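Local coordinates for DUF1987 domain-containing protein (Pseudomonas aeruginosa, PDB 6K4F), which probably acts as a regulatory phosphoprotein in the SiaABC threonine phosphorylation pathway, which controls biofilm formation in response to carbon availability, at residues E39-V44 and M77-L82; D46-F51 and R57-D62. All coordinates share one frame; numbering follows the deposited sequence.

Contact 1 of 2, residues E39-V44 and M77-L82; sequences ELFGQV and MDILDL
Gln43, the residue before Val44, donates from NE2 to Leu40 O at 2.9 Å; Val44 itself meets Ile79 of the facing helix. The bond is nearly straight, with an N-H...O angle of 168°. The acceptor lies in the amide plane of Gln43, but the donor is tilted out of the carbonyl plane of Leu40. The helix is kinked at this point. Val44 N does not donate to Leu40 O, as it would in a regular alpha-helical turn; it makes a weak bond to Phe41 O instead. The Gln43 amide thus gives Leu40 O a donor where the backbone does not, and the bond holds the amide against its own helix.

The contact between the two helices is apolar and small. About 97 Å² is buried, counting both sides. Ile79 carries its side of it with one atom, the methyl CD1. CG1 lies anti to the carbonyl carbon (chi1 -68°), and the extended second torsion (chi2 169°) carries CD1 out toward residues 39-44. There it meets Val44 CG1 at 3.8 Å, and the two side chains cross at a slant. Phe41 CD1 lies farther from Ile79 CD1, at 4.4 Å, and the methyl approaches its ring obliquely. All three side chains are buried. The backbones stay well apart, with 8.1 Å between Val44 CA and Ile79 CA. No hydrogen bond joins the segments.

Ile79 also touches Ile45, and Val44 packs on Leu6 of strand 6-8. The contact is lateral packing between helices 37-53 and 70-88. These are the connecting helices of two successive beta-alpha-beta crossovers, which link the parallel strands 25-29, 59-68 and 93-99 of an alpha/beta fold.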
ATOM      1  N   GLU A  39      -4.068   7.327 -12.570  1.00 41.57           N
ATOM      2  CA  GLU A  39      -5.097   8.275 -12.143  1.00 37.97           C
ATOM      3  C   GLU A  39      -5.573   7.948 -10.734  1.00 36.94           C
ATOM      4  O   GLU A  39      -5.823   8.853  -9.924  1.00 39.30           O
ATOM      5  CB  GLU A  39      -6.280   8.269 -13.111  1.00 47.38           C
ATOM      6  CG  GLU A  39      -6.271   9.386 -14.149  1.00 57.97           C
ATOM      7  CD  GLU A  39      -5.945  10.751 -13.558  1.00 63.93           C
ATOM      8  OE1 GLU A  39      -4.790  11.210 -13.717  1.00 66.29           O
ATOM      9  OE2 GLU A  39      -6.841  11.369 -12.940  1.00 65.16           O
ATOM     10  N   LEU A  40      -5.681   6.657 -10.415  1.00 34.15           N
ATOM     11  CA  LEU A  40      -6.148   6.246  -9.096  1.00 32.79           C
ATOM     12  C   LEU A  40      -5.033   6.300  -8.052  1.00 32.70           C
ATOM     13  O   LEU A  40      -5.245   6.803  -6.945  1.00 28.27           O
ATOM     14  CB  LEU A  40      -6.744   4.843  -9.182  1.00 32.74           C
ATOM     15  CG  LEU A  40      -7.273   4.296  -7.858  1.00 44.20           C
ATOM     16  CD1 LEU A  40      -8.625   4.924  -7.571  1.00 45.78           C
ATOM     17  CD2 LEU A  40      -7.357   2.773  -7.909  1.00 50.14           C
ATOM     18  N   PHE A  41      -3.830   5.803  -8.375  1.00 25.37           N
ATOM     19  CA  PHE A  41      -2.788   5.648  -7.366  1.00 21.41           C
ATOM     20  C   PHE A  41      -1.812   6.806  -7.290  1.00 20.84           C
ATOM     21  O   PHE A  41      -0.998   6.846  -6.354  1.00 25.15           O
ATOM     22  CB  PHE A  41      -1.979   4.360  -7.630  1.00 22.79           C
ATOM     23  CG  PHE A  41      -2.730   3.112  -7.277  1.00 28.76           C
ATOM     24  CD1 PHE A  41      -2.904   2.745  -5.949  1.00 33.83           C
ATOM     25  CD2 PHE A  41      -3.290   2.324  -8.274  1.00 32.72           C
ATOM     26  CE1 PHE A  41      -3.620   1.591  -5.623  1.00 36.48           C
ATOM     27  CE2 PHE A  41      -4.003   1.178  -7.965  1.00 36.28           C
ATOM     28  CZ  PHE A  41      -4.176   0.807  -6.641  1.00 35.40           C
ATOM     29  N   GLY A  42      -1.812   7.704  -8.275  1.00 28.72           N
ATOM     30  CA  GLY A  42      -0.877   8.812  -8.230  1.00 30.40           C
ATOM     31  C   GLY A  42      -1.040   9.620  -6.961  1.00 29.82           C
ATOM     32  O   GLY A  42      -0.058   9.972  -6.305  1.00 29.24           O
ATOM     33  N   GLN A  43      -2.289   9.877  -6.577  1.00 29.14           N
ATOM     34  CA  GLN A  43      -2.567  10.617  -5.351  1.00 27.83           C
ATOM     35  C   GLN A  43      -2.171   9.826  -4.107  1.00 28.13           C
ATOM     36  O   GLN A  43      -1.894  10.432  -3.061  1.00 27.23           O
ATOM     37  CB  GLN A  43      -4.048  10.981  -5.300  1.00 24.61           C
ATOM     38  CG  GLN A  43      -4.951   9.760  -5.221  1.00 25.77           C
ATOM     39  CD  GLN A  43      -6.371  10.009  -5.672  1.00 25.64           C
ATOM     40  OE1 GLN A  43      -6.951  11.092  -5.430  1.00 26.94           O
ATOM     41  NE2 GLN A  43      -6.970   8.992  -6.314  1.00 23.29           N
ATOM     42  N   VAL A  44      -2.162   8.489  -4.188  1.00 22.95           N
ATOM     43  CA  VAL A  44      -1.736   7.671  -3.050  1.00 25.77           C
ATOM     44  C   VAL A  44      -0.230   7.760  -2.875  1.00 29.96           C
ATOM     45  O   VAL A  44       0.283   7.931  -1.761  1.00 28.14           O
ATOM     46  CB  VAL A  44      -2.186   6.211  -3.236  1.00 26.86           C
ATOM     47  CG1 VAL A  44      -1.784   5.354  -1.999  1.00 28.07           C
ATOM     48  CG2 VAL A  44      -3.677   6.153  -3.525  1.00 28.54           C
ATOM     49  N   MET A  77       4.161  -1.547  -6.507  1.00 31.36           N
ATOM     50  CA  MET A  77       5.617  -1.627  -6.427  1.00 34.76           C
ATOM     51  C   MET A  77       6.230  -0.245  -6.220  1.00 32.64           C
ATOM     52  O   MET A  77       7.210  -0.096  -5.478  1.00 32.21           O
ATOM     53  CB  MET A  77       6.173  -2.285  -7.687  1.00 39.52           C
ATOM     54  CG  MET A  77       7.676  -2.435  -7.692  1.00 49.01           C
ATOM     55  SD  MET A  77       8.161  -3.859  -6.702  1.00 52.25           S
ATOM     56  CE  MET A  77       7.441  -5.135  -7.715  1.00 46.20           C
ATOM     57  N   ASP A  78       5.641   0.783  -6.851  1.00 29.65           N
ATOM     58  CA  ASP A  78       6.119   2.150  -6.675  1.00 28.74           C
ATOM     59  C   ASP A  78       5.948   2.607  -5.234  1.00 29.43           C
ATOM     60  O   ASP A  78       6.852   3.219  -4.656  1.00 38.12           O
ATOM     61  CB  ASP A  78       5.377   3.104  -7.621  1.00 30.09           C
ATOM     62  CG  ASP A  78       5.786   2.933  -9.097  1.00 40.15           C
ATOM     63  OD1 ASP A  78       6.829   2.309  -9.376  1.00 40.83           O
ATOM     64  OD2 ASP A  78       5.057   3.448  -9.974  1.00 42.14           O
ATOM     65  N   ILE A  79       4.792   2.316  -4.636  1.00 28.24           N
ATOM     66  CA  ILE A  79       4.579   2.620  -3.223  1.00 25.23           C
ATOM     67  C   ILE A  79       5.581   1.866  -2.353  1.00 31.15           C
ATOM     68  O   ILE A  79       6.227   2.442  -1.469  1.00 33.83           O
ATOM     69  CB  ILE A  79       3.129   2.293  -2.831  1.00 26.43           C
ATOM     70  CG1 ILE A  79       2.158   3.263  -3.534  1.00 30.98           C
ATOM     71  CG2 ILE A  79       2.966   2.339  -1.317  1.00 32.96           C
ATOM     72  CD1 ILE A  79       0.694   2.843  -3.421  1.00 28.63           C
ATOM     73  N   LEU A  80       5.722   0.566  -2.586  1.00 27.64           N
ATOM     74  CA  LEU A  80       6.663  -0.227  -1.795  1.00 31.98           C
ATOM     75  C   LEU A  80       8.089   0.285  -1.956  1.00 35.58           C
ATOM     76  O   LEU A  80       8.861   0.310  -0.990  1.00 34.79           O
ATOM     77  CB  LEU A  80       6.569  -1.698  -2.196  1.00 34.84           C
ATOM     78  CG  LEU A  80       5.226  -2.365  -1.875  1.00 38.91           C
ATOM     79  CD1 LEU A  80       5.228  -3.848  -2.256  1.00 39.08           C
ATOM     80  CD2 LEU A  80       4.870  -2.180  -0.407  1.00 41.19           C
ATOM     81  N   ASP A  81       8.459   0.710  -3.170  1.00 36.09           N
ATOM     82  CA  ASP A  81       9.802   1.241  -3.370  1.00 45.54           C
ATOM     83  C   ASP A  81       9.999   2.552  -2.617  1.00 45.50           C
ATOM     84  O   ASP A  81      11.095   2.806  -2.096  1.00 42.35           O
ATOM     85  CB  ASP A  81      10.098   1.403  -4.867  1.00 54.39           C
ATOM     86  CG  ASP A  81      10.514   0.078  -5.545  1.00 67.37           C
ATOM     87  OD1 ASP A  81      11.127  -0.785  -4.881  1.00 72.84           O
ATOM     88  OD2 ASP A  81      10.243  -0.097  -6.756  1.00 71.66           O
ATOM     89  N   LEU A  82       8.952   3.382  -2.524  1.00 46.91           N
ATOM     90  CA  LEU A  82       9.017   4.571  -1.675  1.00 42.33           C
ATOM     91  C   LEU A  82       9.233   4.188  -0.213  1.00 42.44           C
ATOM     92  O   LEU A  82      10.062   4.784   0.485  1.00 41.95           O
ATOM     93  CB  LEU A  82       7.741   5.402  -1.826  1.00 46.42           C
ATOM     94  CG  LEU A  82       7.809   6.654  -2.703  1.00 55.43           C
ATOM     95  CD1 LEU A  82       8.603   7.740  -1.999  1.00 55.63           C
ATOM     96  CD2 LEU A  82       8.416   6.346  -4.064  1.00 60.44           C
TER

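Contact 2 of 2, residues D46-F51 and R57-D62; sequences DWVERF and RPLELD
Arg57 lies against the Phe51 ring, with NH2 3.4 Å from Phe51 CE1. The ring and guanidinium planes are 75° apart, so this is no parallel stack. Phe51 CZ stands over one guanidinium face, off toward its rim. The Arg57 chain bends at chi3 (-60°) to bring the group there, and its NH2 also donates to Trp21 O.

Pro58 contributes its backbone. Its O sits at the edge of the Phe51 ring, near the ring plane, 3.6 Å from CZ.

Leu59 is the main apolar partner. Its CB is 3.7 Å from Phe51 CE2. CD1 makes a CH-pi contact over one face of that ring, 4.3 Å from the centroid, and it also reaches the edge of the Trp47 ring at CZ3. The other branch, CD2, meets Val48 CG1 at 4.0 Å, with the side chains roughly at right angles. Leu59 therefore divides its two methyls between the aromatic pair and the valine.

Phe51 and Trp47 each pack edge-to-face with Trp21. Helix 46-51 and strand 59-62 run nearly antiparallel, at 154°, with axes 11.1 Å apart. Leu83 of helix 70-88 touches both Val48 and Leu59, while Leu59 and Glu60 bond through their backbones to strands 93-99 and 25-29 respectively.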
ATOM      1  N   ASP A  46       1.547  10.214  -3.856  1.00 31.02           N
ATOM      2  CA  ASP A  46       1.755  11.571  -3.370  1.00 35.29           C
ATOM      3  C   ASP A  46       1.526  11.662  -1.868  1.00 31.78           C
ATOM      4  O   ASP A  46       2.322  12.265  -1.145  1.00 36.00           O
ATOM      5  CB  ASP A  46       0.821  12.523  -4.127  1.00 36.65           C
ATOM      6  CG  ASP A  46       1.201  13.981  -3.963  1.00 59.69           C
ATOM      7  OD1 ASP A  46       0.833  14.586  -2.930  1.00 59.65           O
ATOM      8  OD2 ASP A  46       1.856  14.526  -4.879  1.00 70.24           O
ATOM      9  N   TRP A  47       0.431  11.069  -1.379  1.00 28.21           N
ATOM     10  CA  TRP A  47       0.135  11.129   0.049  1.00 30.08           C
ATOM     11  C   TRP A  47       1.243  10.468   0.864  1.00 33.21           C
ATOM     12  O   TRP A  47       1.669  10.993   1.901  1.00 32.32           O
ATOM     13  CB  TRP A  47      -1.222  10.468   0.317  1.00 31.05           C
ATOM     14  CG  TRP A  47      -1.745  10.625   1.723  1.00 31.64           C
ATOM     15  CD1 TRP A  47      -2.553  11.612   2.188  1.00 34.97           C
ATOM     16  CD2 TRP A  47      -1.503   9.747   2.830  1.00 30.09           C
ATOM     17  NE1 TRP A  47      -2.830  11.415   3.522  1.00 31.05           N
ATOM     18  CE2 TRP A  47      -2.206  10.269   3.937  1.00 36.71           C
ATOM     19  CE3 TRP A  47      -0.770   8.567   2.990  1.00 31.94           C
ATOM     20  CZ2 TRP A  47      -2.178   9.662   5.198  1.00 35.93           C
ATOM     21  CZ3 TRP A  47      -0.746   7.960   4.238  1.00 34.25           C
ATOM     22  CH2 TRP A  47      -1.451   8.502   5.325  1.00 30.98           C
ATOM     23  N   VAL A  48       1.746   9.336   0.390  1.00 31.86           N
ATOM     24  CA  VAL A  48       2.827   8.660   1.105  1.00 32.79           C
ATOM     25  C   VAL A  48       4.073   9.532   1.113  1.00 36.57           C
ATOM     26  O   VAL A  48       4.727   9.700   2.151  1.00 38.28           O
ATOM     27  CB  VAL A  48       3.098   7.283   0.481  1.00 30.70           C
ATOM     28  CG1 VAL A  48       4.371   6.653   1.099  1.00 36.14           C
ATOM     29  CG2 VAL A  48       1.895   6.378   0.676  1.00 31.34           C
ATOM     30  N   GLU A  49       4.411  10.111  -0.047  1.00 39.09           N
ATOM     31  CA  GLU A  49       5.555  11.018  -0.140  1.00 40.15           C
ATOM     32  C   GLU A  49       5.441  12.144   0.878  1.00 44.00           C
ATOM     33  O   GLU A  49       6.395  12.441   1.606  1.00 45.00           O
ATOM     34  CB  GLU A  49       5.650  11.607  -1.549  1.00 45.64           C
ATOM     35  CG  GLU A  49       6.391  10.777  -2.570  1.00 50.05           C
ATOM     36  CD  GLU A  49       6.249  11.344  -3.980  1.00 64.10           C
ATOM     37  OE1 GLU A  49       6.681  10.676  -4.943  1.00 66.30           O
ATOM     38  OE2 GLU A  49       5.694  12.458  -4.125  1.00 69.03           O
ATOM     39  N   ARG A  50       4.273  12.792   0.931  1.00 46.13           N
ATOM     40  CA  ARG A  50       4.083  13.906   1.854  1.00 40.48           C
ATOM     41  C   ARG A  50       4.150  13.443   3.303  1.00 44.87           C
ATOM     42  O   ARG A  50       4.734  14.129   4.149  1.00 49.09           O
ATOM     43  CB  ARG A  50       2.759  14.618   1.560  1.00 41.50           C
ATOM     44  CG  ARG A  50       2.718  15.288   0.178  1.00 39.66           C
ATOM     45  CD  ARG A  50       1.464  16.127  -0.038  1.00 36.82           C
ATOM     46  NE  ARG A  50       0.301  15.324  -0.413  1.00 38.55           N
ATOM     47  CZ  ARG A  50      -0.712  15.105   0.405  1.00 38.74           C
ATOM     48  NH1 ARG A  50      -0.682  15.629   1.623  1.00 44.97           N
ATOM     49  NH2 ARG A  50      -1.736  14.367   0.019  1.00 39.25           N
ATOM     50  N   PHE A  51       3.582  12.273   3.609  1.00 41.59           N
ATOM     51  CA  PHE A  51       3.636  11.774   4.977  1.00 41.84           C
ATOM     52  C   PHE A  51       5.075  11.549   5.418  1.00 48.49           C
ATOM     53  O   PHE A  51       5.438  11.839   6.567  1.00 48.39           O
ATOM     54  CB  PHE A  51       2.834  10.479   5.104  1.00 41.26           C
ATOM     55  CG  PHE A  51       2.804   9.925   6.503  1.00 40.26           C
ATOM     56  CD1 PHE A  51       1.798  10.293   7.383  1.00 41.28           C
ATOM     57  CD2 PHE A  51       3.795   9.053   6.945  1.00 38.01           C
ATOM     58  CE1 PHE A  51       1.769   9.801   8.678  1.00 42.60           C
ATOM     59  CE2 PHE A  51       3.776   8.556   8.237  1.00 38.97           C
ATOM     60  CZ  PHE A  51       2.765   8.929   9.105  1.00 39.23           C
ATOM     61  N   ARG A  57       7.162  10.101  11.971  1.00 49.27           N
ATOM     62  CA  ARG A  57       6.343   9.080  12.598  1.00 47.05           C
ATOM     63  C   ARG A  57       6.321   7.805  11.753  1.00 44.79           C
ATOM     64  O   ARG A  57       6.593   7.838  10.550  1.00 45.18           O
ATOM     65  CB  ARG A  57       4.924   9.603  12.814  1.00 48.48           C
ATOM     66  CG  ARG A  57       4.805  10.562  13.988  1.00 56.64           C
ATOM     67  CD  ARG A  57       3.379  11.048  14.183  1.00 61.23           C
ATOM     68  NE  ARG A  57       2.875  11.756  13.008  1.00 63.54           N
ATOM     69  CZ  ARG A  57       1.839  11.349  12.285  1.00 62.69           C
ATOM     70  NH1 ARG A  57       1.200  10.238  12.620  1.00 65.86           N
ATOM     71  NH2 ARG A  57       1.443  12.048  11.230  1.00 59.10           N
ATOM     72  N   PRO A  58       6.019   6.662  12.366  1.00 49.35           N
ATOM     73  CA  PRO A  58       5.973   5.412  11.598  1.00 45.32           C
ATOM     74  C   PRO A  58       4.773   5.366  10.663  1.00 41.63           C
ATOM     75  O   PRO A  58       3.722   5.959  10.925  1.00 37.64           O
ATOM     76  CB  PRO A  58       5.875   4.332  12.680  1.00 44.45           C
ATOM     77  CG  PRO A  58       6.318   5.010  13.948  1.00 46.95           C
ATOM     78  CD  PRO A  58       5.870   6.418  13.811  1.00 44.31           C
ATOM     79  N   LEU A  59       4.948   4.659   9.550  1.00 35.34           N
ATOM     80  CA  LEU A  59       3.874   4.413   8.593  1.00 33.57           C
ATOM     81  C   LEU A  59       3.618   2.913   8.507  1.00 35.76           C
ATOM     82  O   LEU A  59       4.561   2.120   8.369  1.00 37.66           O
ATOM     83  CB  LEU A  59       4.224   4.978   7.212  1.00 32.71           C
ATOM     84  CG  LEU A  59       3.144   4.832   6.125  1.00 36.38           C
ATOM     85  CD1 LEU A  59       1.820   5.465   6.556  1.00 32.62           C
ATOM     86  CD2 LEU A  59       3.609   5.419   4.789  1.00 38.65           C
ATOM     87  N   GLU A  60       2.353   2.524   8.621  1.00 30.29           N
ATOM     88  CA  GLU A  60       1.936   1.128   8.550  1.00 35.55           C
ATOM     89  C   GLU A  60       0.988   0.950   7.379  1.00 32.60           C
ATOM     90  O   GLU A  60       0.052   1.741   7.219  1.00 30.56           O
ATOM     91  CB  GLU A  60       1.221   0.695   9.830  1.00 43.55           C
ATOM     92  CG  GLU A  60       2.109   0.354  10.994  1.00 64.24           C
ATOM     93  CD  GLU A  60       1.541  -0.794  11.804  1.00 77.50           C
ATOM     94  OE1 GLU A  60       0.342  -0.737  12.150  1.00 84.90           O
ATOM     95  OE2 GLU A  60       2.283  -1.759  12.080  1.00 81.72           O
ATOM     96  N   LEU A  61       1.209  -0.083   6.564  1.00 25.56           N
ATOM     97  CA  LEU A  61       0.275  -0.429   5.493  1.00 26.85           C
ATOM     98  C   LEU A  61      -0.527  -1.659   5.898  1.00 32.77           C
ATOM     99  O   LEU A  61       0.053  -2.667   6.322  1.00 30.88           O
ATOM    100  CB  LEU A  61       1.006  -0.692   4.167  1.00 30.18           C
ATOM    101  CG  LEU A  61       1.035   0.500   3.207  1.00 31.90           C
ATOM    102  CD1 LEU A  61       1.907   1.572   3.800  1.00 34.65           C
ATOM    103  CD2 LEU A  61       1.557   0.069   1.846  1.00 31.75           C
ATOM    104  N   ASP A  62      -1.853  -1.586   5.755  1.00 28.65           N
ATOM    105  CA  ASP A  62      -2.730  -2.733   6.010  1.00 30.03           C
ATOM    106  C   ASP A  62      -3.535  -3.028   4.750  1.00 32.27           C
ATOM    107  O   ASP A  62      -4.472  -2.294   4.413  1.00 29.86           O
ATOM    108  CB  ASP A  62      -3.651  -2.483   7.194  1.00 36.68           C
ATOM    109  CG  ASP A  62      -4.265  -3.764   7.719  1.00 54.98           C
ATOM    110  OD1 ASP A  62      -3.597  -4.466   8.509  1.00 56.91           O
ATOM    111  OD2 ASP A  62      -5.406  -4.082   7.321  1.00 63.05           O
TER

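In the fold
Both contacts use helix 37-53 and are largely buried. Contact 1 packs it against helix 70-88; contact 2 joins its C-terminal half to the start of strand 59-68. Contact 2 is nested in the loop that contact 1 closes. Contact 1 is small, made of two aliphatic side chains and one phenylalanine ring, and buried throughout. Contact 2 is larger, at 275 Å², and ranges from an aromatic and leucine core to an exposed arginine and proline in the loop just before strand 59-68. Their centres are 11 Å apart, and they touch directly: Ile79 CG2 packs on Leu61 CD2 at 4.1 Å, and Leu82 CD1 on Glu49 CG at 3.8 Å.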